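Local coordinates for protein polyketide synthase PksL (Bacillus subtilis, PDB 5E1V) that probably dehydrates beta-hydroxyacyl intermediates during bacillaene assembly, through a monomeric dehydratase domain of a trans-acyltransferase polyketide synthase, at residues L192-S196 with L229-T235; F119-L125 with F256-K262. The contacts are given in a common frame with arbitrary orientation. Numbering follows the deposited sequence.

Contact 1 of 2, residues L192-S196 with L229-T235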
# COMPACT_ATOMS: atom_id res chain seq x y z
N LEU A 192 0.17 4.70 5.93
CA LEU A 192 -0.04 3.55 6.80
C LEU A 192 0.23 2.26 6.05
O LEU A 192 0.88 1.39 6.58
CB LEU A 192 -1.44 3.61 7.33
CG LEU A 192 -1.84 4.74 8.31
CD1 LEU A 192 -3.24 4.54 8.74
CD2 LEU A 192 -0.89 4.74 9.50
N ILE A 193 -0.28 2.13 4.82
CA ILE A 193 -0.13 0.87 4.10
C ILE A 193 1.36 0.75 3.65
O ILE A 193 1.98 -0.26 3.90
CB ILE A 193 -1.04 0.72 2.86
CG1 ILE A 193 -2.52 1.10 3.12
CG2 ILE A 193 -0.92 -0.74 2.38
CD1 ILE A 193 -3.17 0.46 4.29
N ASP A 194 1.93 1.79 3.06
CA ASP A 194 3.33 1.71 2.68
C ASP A 194 4.24 1.40 3.90
O ASP A 194 5.17 0.57 3.83
CB ASP A 194 3.77 2.93 1.85
CG ASP A 194 5.17 2.80 1.38
OD1 ASP A 194 5.42 2.02 0.40
OD2 ASP A 194 6.03 3.43 2.05
N GLY A 195 4.00 2.10 5.00
CA GLY A 195 4.76 1.89 6.25
C GLY A 195 4.70 0.44 6.71
O GLY A 195 5.66 -0.11 7.26
N SER A 196 3.55 -0.20 6.49
CA SER A 196 3.37 -1.59 6.83
C SER A 196 4.23 -2.52 5.95
O SER A 196 4.78 -3.51 6.50
CB SER A 196 1.90 -1.98 6.74
OG SER A 196 1.05 -1.31 7.71
N LEU A 229 -8.74 2.67 7.36
CA LEU A 229 -7.49 2.90 8.05
C LEU A 229 -6.99 4.28 7.72
O LEU A 229 -6.45 4.48 6.67
CB LEU A 229 -6.45 1.87 7.61
CG LEU A 229 -6.90 0.46 7.89
CD1 LEU A 229 -6.05 -0.54 7.06
CD2 LEU A 229 -6.74 0.19 9.34
N GLN A 230 -7.14 5.22 8.65
CA GLN A 230 -6.93 6.64 8.34
C GLN A 230 -5.76 7.29 9.06
O GLN A 230 -4.92 7.91 8.41
CB GLN A 230 -8.18 7.42 8.67
CG GLN A 230 -9.44 6.85 8.04
CD GLN A 230 -10.65 7.68 8.27
OE1 GLN A 230 -11.36 7.45 9.22
NE2 GLN A 230 -10.96 8.56 7.34
N THR A 231 -5.73 7.16 10.40
CA THR A 231 -4.74 7.83 11.29
C THR A 231 -3.65 6.94 11.83
O THR A 231 -2.49 7.39 12.10
CB THR A 231 -5.48 8.49 12.45
OG1 THR A 231 -6.46 7.55 12.97
CG2 THR A 231 -6.24 9.68 11.99
N ASP A 232 -3.99 5.66 12.05
CA ASP A 232 -3.09 4.77 12.78
C ASP A 232 -3.55 3.35 12.56
O ASP A 232 -4.71 3.14 12.20
CB ASP A 232 -3.09 5.12 14.32
CG ASP A 232 -4.45 4.96 14.97
OD1 ASP A 232 -5.26 5.90 14.95
OD2 ASP A 232 -4.78 3.84 15.41
N CYS A 233 -2.64 2.37 12.77
CA CYS A 233 -3.07 1.02 12.85
C CYS A 233 -2.01 0.23 13.53
O CYS A 233 -0.85 0.71 13.72
CB CYS A 233 -3.33 0.48 11.43
SG CYS A 233 -1.88 0.53 10.36
N MET A 234 -2.40 -1.01 13.88
CA MET A 234 -1.46 -1.97 14.33
C MET A 234 -1.37 -3.07 13.28
O MET A 234 -2.34 -3.76 13.02
CB MET A 234 -1.91 -2.53 15.69
CG MET A 234 -1.98 -1.46 16.80
SD MET A 234 -0.33 -1.24 17.49
CE MET A 234 -0.60 0.09 18.66
N THR A 235 -0.22 -3.21 12.66
CA THR A 235 -0.04 -4.24 11.63
C THR A 235 0.80 -5.45 12.07
O THR A 235 1.99 -5.33 12.43
CB THR A 235 0.62 -3.70 10.36
OG1 THR A 235 -0.12 -2.57 9.92
CG2 THR A 235 0.71 -4.79 9.29
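Hotdog folds wrap an antiparallel sheet around a long helix, and residues 192-196 of helix 190-203 packing against 229-235 illustrate the principle in the second hotdog of this double-hotdog dehydratase. The axes of the short segments 192-196 and 232-235 approach to 9.6 Å, roughly parallel and crossing at -26°. Leu-229, still in the loop, points toward the helix: its CD1 lies 4.1 Å from CD1 of Ile-193, and its CB 4.3 Å from CD1 of Leu-192. The chain then bends around the Leu-192 side chain, whose CD1 sits 3.7 Å from the backbone C of Gln-230 and 3.6 Å from N of Asp-232, while Gln-230, Thr-231 and Asp-232 point away from the helix. In the strand, Cys-233 faces the helix, its SG 4.3 Å from CB of Leu-192, and Met-234 turns away. Thr-235 faces inward again, where a polar side-chain pair joins the apolar side-chain contacts: its OG1 donates to OG of Ser-196 (2.8 Å), which in turn donates to the carbonyl O of Leu-192 (2.9 Å).

Contact 2 of 2, residues F119-L125 with F256-K262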
# COMPACT_ATOMS: atom_id res chain seq x y z
N PHE A 119 -14.16 -9.87 10.18
CA PHE A 119 -13.02 -10.47 10.83
C PHE A 119 -13.38 -10.65 12.29
O PHE A 119 -14.02 -9.77 12.87
CB PHE A 119 -11.83 -9.50 10.77
CG PHE A 119 -11.33 -9.24 9.38
CD1 PHE A 119 -10.56 -10.16 8.74
CD2 PHE A 119 -11.67 -8.06 8.71
CE1 PHE A 119 -10.12 -9.93 7.44
CE2 PHE A 119 -11.17 -7.80 7.44
CZ PHE A 119 -10.41 -8.73 6.82
N GLU A 120 -12.97 -11.76 12.86
CA GLU A 120 -13.21 -12.09 14.27
C GLU A 120 -11.97 -11.99 15.15
O GLU A 120 -12.07 -11.80 16.38
CB GLU A 120 -13.72 -13.52 14.37
CG GLU A 120 -15.05 -13.71 13.72
CD GLU A 120 -15.47 -15.16 13.59
OE1 GLU A 120 -14.68 -16.10 13.88
OE2 GLU A 120 -16.62 -15.35 13.16
N GLU A 121 -10.80 -12.11 14.53
CA GLU A 121 -9.53 -12.07 15.26
C GLU A 121 -9.41 -10.82 16.14
O GLU A 121 -9.67 -9.67 15.68
CB GLU A 121 -8.39 -12.09 14.24
CG GLU A 121 -7.36 -13.21 14.35
CD GLU A 121 -6.23 -12.88 15.29
OE1 GLU A 121 -6.40 -11.98 16.13
OE2 GLU A 121 -5.16 -13.53 15.20
N THR A 122 -9.00 -10.98 17.42
CA THR A 122 -8.58 -9.80 18.23
C THR A 122 -7.22 -10.06 18.88
O THR A 122 -6.75 -11.20 18.94
CB THR A 122 -9.62 -9.36 19.30
OG1 THR A 122 -9.81 -10.40 20.25
CG2 THR A 122 -10.96 -8.99 18.70
N LEU A 123 -6.59 -8.99 19.33
CA LEU A 123 -5.29 -9.06 19.97
C LEU A 123 -5.28 -8.34 21.33
O LEU A 123 -6.02 -7.41 21.54
CB LEU A 123 -4.25 -8.40 19.07
CG LEU A 123 -4.00 -9.10 17.74
CD1 LEU A 123 -2.99 -8.32 16.92
CD2 LEU A 123 -3.49 -10.51 17.99
N ASP A 124 -4.43 -8.80 22.24
CA ASP A 124 -4.17 -8.09 23.50
C ASP A 124 -2.88 -7.32 23.26
O ASP A 124 -1.81 -7.86 23.43
CB ASP A 124 -4.02 -9.09 24.66
N LEU A 125 -2.99 -6.08 22.81
CA LEU A 125 -1.81 -5.33 22.31
C LEU A 125 -0.66 -5.20 23.33
O LEU A 125 0.51 -5.57 23.07
CB LEU A 125 -2.25 -3.95 21.82
CG LEU A 125 -3.26 -3.95 20.66
CD1 LEU A 125 -3.82 -2.56 20.42
CD2 LEU A 125 -2.64 -4.51 19.38
N PHE A 256 -4.99 -4.12 12.31
CA PHE A 256 -5.81 -3.97 13.50
C PHE A 256 -5.99 -2.53 13.98
O PHE A 256 -5.04 -1.73 13.93
CB PHE A 256 -5.13 -4.76 14.64
CG PHE A 256 -5.03 -6.22 14.38
CD1 PHE A 256 -3.97 -6.73 13.67
CD2 PHE A 256 -5.98 -7.09 14.86
CE1 PHE A 256 -3.88 -8.06 13.41
CE2 PHE A 256 -5.88 -8.43 14.63
CZ PHE A 256 -4.81 -8.92 13.90
N ASN A 257 -7.18 -2.21 14.49
CA ASN A 257 -7.40 -0.88 15.08
C ASN A 257 -6.71 -0.74 16.46
O ASN A 257 -6.17 -1.70 17.01
CB ASN A 257 -8.88 -0.43 15.03
CG ASN A 257 -9.81 -1.29 15.90
OD1 ASN A 257 -9.33 -2.01 16.78
ND2 ASN A 257 -11.11 -1.29 15.57
N ALA A 258 -6.72 0.46 17.01
CA ALA A 258 -5.99 0.72 18.25
C ALA A 258 -6.59 -0.10 19.41
O ALA A 258 -5.90 -0.43 20.38
CB ALA A 258 -6.03 2.23 18.54
N SER A 259 -7.85 -0.48 19.28
CA SER A 259 -8.48 -1.36 20.24
C SER A 259 -8.13 -2.86 20.05
O SER A 259 -8.54 -3.70 20.83
CB SER A 259 -9.97 -1.06 20.26
OG SER A 259 -10.66 -1.95 19.44
N GLY A 260 -7.33 -3.21 19.04
CA GLY A 260 -6.89 -4.60 18.82
C GLY A 260 -7.78 -5.48 17.94
O GLY A 260 -7.49 -6.68 17.74
N GLU A 261 -8.84 -4.91 17.38
CA GLU A 261 -9.71 -5.71 16.54
C GLU A 261 -9.13 -5.81 15.12
O GLU A 261 -8.61 -4.83 14.61
CB GLU A 261 -11.10 -5.15 16.50
CG GLU A 261 -11.77 -5.04 17.87
CD GLU A 261 -12.80 -3.93 17.93
OE1 GLU A 261 -12.74 -3.03 17.09
OE2 GLU A 261 -13.67 -3.92 18.85
N LYS A 262 -9.16 -7.00 14.53
CA LYS A 262 -8.72 -7.14 13.10
C LYS A 262 -9.73 -6.45 12.20
O LYS A 262 -10.94 -6.71 12.30
CB LYS A 262 -8.54 -8.58 12.68
CG LYS A 262 -8.01 -8.73 11.25
CD LYS A 262 -7.39 -10.10 11.01
CE LYS A 262 -6.94 -10.28 9.56
NZ LYS A 262 -6.32 -11.63 9.44
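Two backbone hydrogen bonds hold this surface contact: Lys-262 N to Glu-121 O (3.0 Å) and Leu-123 N to Gly-260 O (2.9 Å). They flank Thr-122 and Glu-261, a non-hydrogen-bonded antiparallel pair forming a single beta bridge, and Thr-122 CA adds a CH...O contact to Gly-260 O at 3.3 Å. Residues 256-262 link antiparallel strands 248-256 and 262-273 through a type I turn with a G1 bulge: Gly-260 N bonds Asn-257 O (2.8 Å) and Asn-257 N bonds Glu-261 O (3.0 Å). Against it runs 119-125, the loop between strand 104-112 and helix 125-130. Glu-121 forms a salt bridge with Arg-236, and Lys-262 with Glu-254 and Glu-265. CD1 of Leu-123 stands over the face of Phe-256, 3.5 Å from the ring centroid, a CH-pi contact; Leu-125 CD1 reaches Ala-258 O (3.0 Å), and Phe-119 CD1 lies 3.7 Å from Lys-262 CE. Gly-260 is required by its positive phi and because a beta carbon would fall 2.6 Å from Leu-123 O. The chemistry implies that two main-chain hydrogen bonds set the register, with side chains packed around them: Leu-123 over Phe-256, Lys-262 against Phe-119 and Glu-121.

Overall arrangement
Contact 1 and the 256-262 turn belong to the second hotdog, while 119-125 is the incoming connection that docks on it; the two contacts share the neighbouring inner strands 232-245 and 248-256, but at different depths. Contact 1 is buried, about 9 Å from the centre of the chain, and contact 2 lies at the surface, about 20 Å from it; their own centres are about 13 Å apart. Along the chain the order is 119-125, 192-196, 229-235, 256-262, so contact 2 brackets contact 1. A probable hydrogen bond from Met-234 N to Phe-256 O (2.7 Å) joins them. The same sheet thus receives the hotdog helix and, at a hairpin end, the connection arriving from strand 104-112 of the first hotdog.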